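Local atomic coordinates of 16S rRNA methyltransferase (Streptomyces sp. DSM 40477, PDB entry 3MQ2), a protein that methylates the N1 position of adenine 1408 in 16S rRNA, using S-adenosyl-L-methionine as donor, and so confers resistance to aminoglycosides such as kanamycin, neomycin and apramycin. Residues A[115-127]-A[165-177]. Residues are numbered along the deposited sequence; the frame is centred on the assembly and turned at random.
Sequences VLGSSPEMLRGMA and EWLAPRYAEAGWK
In this class I (Rossmann-like) methyltransferase fold, helix 121-128 packs on the end of helix 160-173, the turn after it and the start of strand 176-184, with Leu123 meeting Tyr171, Ala174 and Trp176. Leu123 puts its two methyls to different uses. CD2 sits over the face of the Trp176 indole, 3.6 Å from the centroid of the six-membered ring and 15° off its normal. CD1 makes an off-centre CH-pi contact with the Tyr171 ring. CG anti to the carbonyl carbon (chi1 -72°) carries the methyls to these rings. Leu123 CB packs on Ala174 CB at 3.6 Å. At the indole edge, Trp176 NE1 donates to Leu123 O (2.9 Å) from above the carbonyl plane. Ala127 N reaches that oxygen from the opposite face, so two N-H groups hold it. Met126 CB lies in plane at another part of the indole edge.

The sheet has strand order 3-2-1-4-5-7-6, with strand 209-216 antiparallel to its neighbours. Tyr171 and Trp176 also touch strands 134-141 and 209-216, and Met126 touches strand 99-105, which seats both helices on the sheet. Helix 160-173 ends in a Schellman motif at Gly175, and the chain then enters the edge strand 176-184.

The carbonyls of Val115 and Leu116 are held by side chains of 165-177. Tyr171 OH donates to Val115 O at 2.7 Å, in the carbonyl plane and on a lone pair. The extended Arg170 side chain brings NH1 to Leu116 O at 2.9 Å, with an N-H...O angle of 160°. NH1 also hydrogen-bonds His155 NE2. Ser118 CA lies over one face of this guanidinium and Trp166 CE3 over the other, both toward the rim, which should limit its rotation. A water donates to both Gly117 O and Arg170 O. Near the C-terminal end of helix 160-173, Arg124 NH2 donates to Glu173 O at 3.0 Å, while Pro120 CG lies over one face of the Arg124 guanidinium, toward the rim.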
# COMPACT_ATOMS: atom_id res chain seq x y z
N VAL A 115 4.30 -10.16 1.23
CA VAL A 115 5.17 -9.49 0.28
C VAL A 115 6.60 -10.02 0.26
O VAL A 115 7.40 -9.59 -0.57
CB VAL A 115 5.15 -7.95 0.39
CG1 VAL A 115 3.74 -7.44 0.13
CG2 VAL A 115 5.68 -7.48 1.74
N LEU A 116 6.91 -10.97 1.14
CA LEU A 116 8.18 -11.70 1.04
C LEU A 116 8.06 -12.87 0.07
O LEU A 116 9.06 -13.41 -0.40
CB LEU A 116 8.66 -12.19 2.41
CG LEU A 116 9.01 -11.04 3.37
CD1 LEU A 116 9.44 -11.56 4.74
CD2 LEU A 116 10.08 -10.15 2.76
N GLY A 117 6.82 -13.24 -0.23
CA GLY A 117 6.54 -14.17 -1.31
C GLY A 117 7.00 -15.61 -1.14
O GLY A 117 7.23 -16.30 -2.14
N SER A 118 7.12 -16.08 0.10
CA SER A 118 7.45 -17.49 0.33
C SER A 118 6.32 -18.34 -0.23
O SER A 118 6.54 -19.43 -0.76
CB SER A 118 7.69 -17.77 1.81
OG SER A 118 6.61 -17.33 2.61
N SER A 119 5.10 -17.82 -0.10
CA SER A 119 3.95 -18.33 -0.81
C SER A 119 3.47 -17.21 -1.72
O SER A 119 3.54 -16.04 -1.35
CB SER A 119 2.84 -18.72 0.17
OG SER A 119 1.62 -18.96 -0.50
N PRO A 120 3.01 -17.55 -2.93
CA PRO A 120 2.62 -16.51 -3.89
C PRO A 120 1.17 -16.02 -3.77
O PRO A 120 0.80 -15.10 -4.50
CB PRO A 120 2.81 -17.20 -5.24
CG PRO A 120 2.51 -18.63 -4.95
CD PRO A 120 3.08 -18.88 -3.57
N GLU A 121 0.37 -16.61 -2.88
CA GLU A 121 -1.07 -16.34 -2.87
C GLU A 121 -1.43 -14.88 -2.63
O GLU A 121 -2.27 -14.32 -3.32
CB GLU A 121 -1.79 -17.24 -1.86
CG GLU A 121 -1.90 -18.68 -2.31
CD GLU A 121 -1.23 -19.65 -1.36
OE1 GLU A 121 -0.87 -19.23 -0.24
OE2 GLU A 121 -1.06 -20.83 -1.73
N MET A 122 -0.80 -14.25 -1.64
CA MET A 122 -1.17 -12.87 -1.38
C MET A 122 -0.75 -11.94 -2.51
O MET A 122 -1.51 -11.05 -2.90
CB MET A 122 -0.62 -12.36 -0.05
CG MET A 122 -1.23 -11.01 0.32
SD MET A 122 -0.72 -10.43 1.93
CE MET A 122 -1.72 -11.45 2.99
N LEU A 123 0.47 -12.12 -3.01
CA LEU A 123 0.93 -11.31 -4.15
C LEU A 123 0.01 -11.48 -5.35
O LEU A 123 -0.32 -10.51 -6.05
CB LEU A 123 2.38 -11.66 -4.53
CG LEU A 123 3.44 -11.19 -3.53
CD1 LEU A 123 4.79 -11.86 -3.80
CD2 LEU A 123 3.55 -9.67 -3.64
N ARG A 124 -0.43 -12.71 -5.58
CA ARG A 124 -1.36 -12.97 -6.68
C ARG A 124 -2.70 -12.29 -6.47
O ARG A 124 -3.32 -11.83 -7.43
CB ARG A 124 -1.55 -14.47 -6.89
CG ARG A 124 -0.34 -15.13 -7.52
CD ARG A 124 -0.60 -16.61 -7.83
NE ARG A 124 0.56 -17.23 -8.45
CZ ARG A 124 0.91 -18.51 -8.30
NH1 ARG A 124 0.17 -19.31 -7.55
NH2 ARG A 124 1.99 -18.98 -8.90
N GLY A 125 -3.16 -12.25 -5.22
CA GLY A 125 -4.44 -11.62 -4.92
C GLY A 125 -4.37 -10.12 -5.16
O GLY A 125 -5.34 -9.51 -5.61
N MET A 126 -3.23 -9.52 -4.83
CA MET A 126 -3.05 -8.09 -5.05
C MET A 126 -2.90 -7.81 -6.54
O MET A 126 -3.46 -6.84 -7.05
CB MET A 126 -1.85 -7.56 -4.25
CG MET A 126 -2.19 -7.37 -2.77
SD MET A 126 -0.89 -6.53 -1.83
CE MET A 126 0.35 -7.83 -1.82
N ALA A 127 -2.18 -8.68 -7.24
CA ALA A 127 -2.03 -8.52 -8.68
C ALA A 127 -3.40 -8.62 -9.36
O ALA A 127 -3.63 -7.98 -10.38
CB ALA A 127 -1.06 -9.55 -9.26
N GLU A 165 18.27 -11.08 -6.00
CA GLU A 165 18.64 -12.50 -6.05
C GLU A 165 17.50 -13.45 -5.72
O GLU A 165 17.15 -14.30 -6.54
CB GLU A 165 19.83 -12.78 -5.12
CG GLU A 165 21.12 -12.07 -5.52
CD GLU A 165 22.22 -12.25 -4.48
OE1 GLU A 165 22.01 -12.99 -3.50
OE2 GLU A 165 23.30 -11.63 -4.65
N TRP A 166 16.92 -13.32 -4.53
CA TRP A 166 15.89 -14.26 -4.08
C TRP A 166 14.45 -13.73 -4.05
O TRP A 166 13.51 -14.52 -4.01
CB TRP A 166 16.26 -14.94 -2.75
CG TRP A 166 16.40 -14.05 -1.52
CD1 TRP A 166 17.56 -13.54 -1.00
CD2 TRP A 166 15.35 -13.61 -0.64
NE1 TRP A 166 17.30 -12.80 0.13
CE2 TRP A 166 15.95 -12.83 0.37
CE3 TRP A 166 13.97 -13.80 -0.61
CZ2 TRP A 166 15.21 -12.23 1.40
CZ3 TRP A 166 13.23 -13.20 0.41
CH2 TRP A 166 13.86 -12.43 1.40
N LEU A 167 14.28 -12.41 -4.06
CA LEU A 167 12.92 -11.85 -4.09
C LEU A 167 12.38 -11.78 -5.52
O LEU A 167 11.22 -12.08 -5.75
CB LEU A 167 12.87 -10.46 -3.44
CG LEU A 167 12.71 -10.47 -1.92
CD1 LEU A 167 12.75 -9.05 -1.37
CD2 LEU A 167 11.42 -11.17 -1.53
N ALA A 168 13.22 -11.38 -6.47
CA ALA A 168 12.76 -11.25 -7.85
C ALA A 168 12.10 -12.53 -8.37
O ALA A 168 11.01 -12.48 -8.94
CB ALA A 168 13.89 -10.80 -8.77
N PRO A 169 12.75 -13.69 -8.18
CA PRO A 169 12.19 -14.95 -8.68
C PRO A 169 10.83 -15.23 -8.06
O PRO A 169 9.92 -15.66 -8.76
CB PRO A 169 13.20 -16.00 -8.21
CG PRO A 169 14.47 -15.27 -8.07
CD PRO A 169 14.10 -13.89 -7.62
N ARG A 170 10.70 -14.99 -6.76
CA ARG A 170 9.44 -15.19 -6.06
C ARG A 170 8.36 -14.26 -6.58
O ARG A 170 7.20 -14.65 -6.73
CB ARG A 170 9.60 -14.96 -4.56
CG ARG A 170 10.50 -15.95 -3.86
CD ARG A 170 10.59 -15.61 -2.39
NE ARG A 170 11.17 -16.71 -1.61
CZ ARG A 170 11.16 -16.75 -0.28
NH1 ARG A 170 10.62 -15.76 0.42
NH2 ARG A 170 11.71 -17.79 0.34
N TYR A 171 8.74 -13.01 -6.83
CA TYR A 171 7.77 -12.05 -7.35
C TYR A 171 7.30 -12.47 -8.74
O TYR A 171 6.10 -12.42 -9.03
CB TYR A 171 8.37 -10.63 -7.36
CG TYR A 171 8.15 -9.87 -6.08
CD1 TYR A 171 8.32 -10.49 -4.85
CD2 TYR A 171 7.76 -8.54 -6.09
CE1 TYR A 171 8.11 -9.80 -3.66
CE2 TYR A 171 7.56 -7.84 -4.91
CZ TYR A 171 7.74 -8.48 -3.70
OH TYR A 171 7.52 -7.78 -2.54
N ALA A 172 8.23 -12.92 -9.58
CA ALA A 172 7.89 -13.36 -10.93
C ALA A 172 6.90 -14.52 -10.92
O ALA A 172 5.98 -14.55 -11.73
CB ALA A 172 9.15 -13.75 -11.71
N GLU A 173 7.09 -15.46 -10.00
CA GLU A 173 6.18 -16.60 -9.86
C GLU A 173 4.76 -16.12 -9.60
O GLU A 173 3.79 -16.79 -9.98
CB GLU A 173 6.62 -17.50 -8.71
CG GLU A 173 8.06 -18.00 -8.80
CD GLU A 173 8.51 -18.68 -7.52
OE1 GLU A 173 9.72 -18.99 -7.40
OE2 GLU A 173 7.66 -18.92 -6.63
N ALA A 174 4.64 -14.97 -8.95
CA ALA A 174 3.34 -14.45 -8.55
C ALA A 174 2.84 -13.39 -9.52
O ALA A 174 1.79 -12.79 -9.31
CB ALA A 174 3.40 -13.88 -7.14
N GLY A 175 3.59 -13.15 -10.59
CA GLY A 175 3.19 -12.19 -11.61
C GLY A 175 3.60 -10.75 -11.34
O GLY A 175 2.98 -9.83 -11.88
N TRP A 176 4.61 -10.54 -10.51
CA TRP A 176 5.18 -9.21 -10.30
C TRP A 176 6.58 -9.14 -10.89
O TRP A 176 7.43 -9.96 -10.58
CB TRP A 176 5.30 -8.87 -8.82
CG TRP A 176 4.00 -8.77 -8.06
CD1 TRP A 176 2.90 -9.58 -8.18
CD2 TRP A 176 3.68 -7.80 -7.05
NE1 TRP A 176 1.92 -9.16 -7.29
CE2 TRP A 176 2.38 -8.07 -6.59
CE3 TRP A 176 4.39 -6.73 -6.48
CZ2 TRP A 176 1.76 -7.32 -5.60
CZ3 TRP A 176 3.77 -5.98 -5.49
CH2 TRP A 176 2.47 -6.27 -5.07
N LYS A 177 6.81 -8.15 -11.75
CA LYS A 177 8.13 -7.93 -12.32
C LYS A 177 8.90 -6.96 -11.44
O LYS A 177 8.63 -5.75 -11.45
CB LYS A 177 8.03 -7.39 -13.74
CG LYS A 177 9.36 -6.94 -14.33
CD LYS A 177 10.44 -8.00 -14.19
CE LYS A 177 11.77 -7.53 -14.75
NZ LYS A 177 11.67 -7.13 -16.17
O HOH W 1 6.04 -16.38 -4.84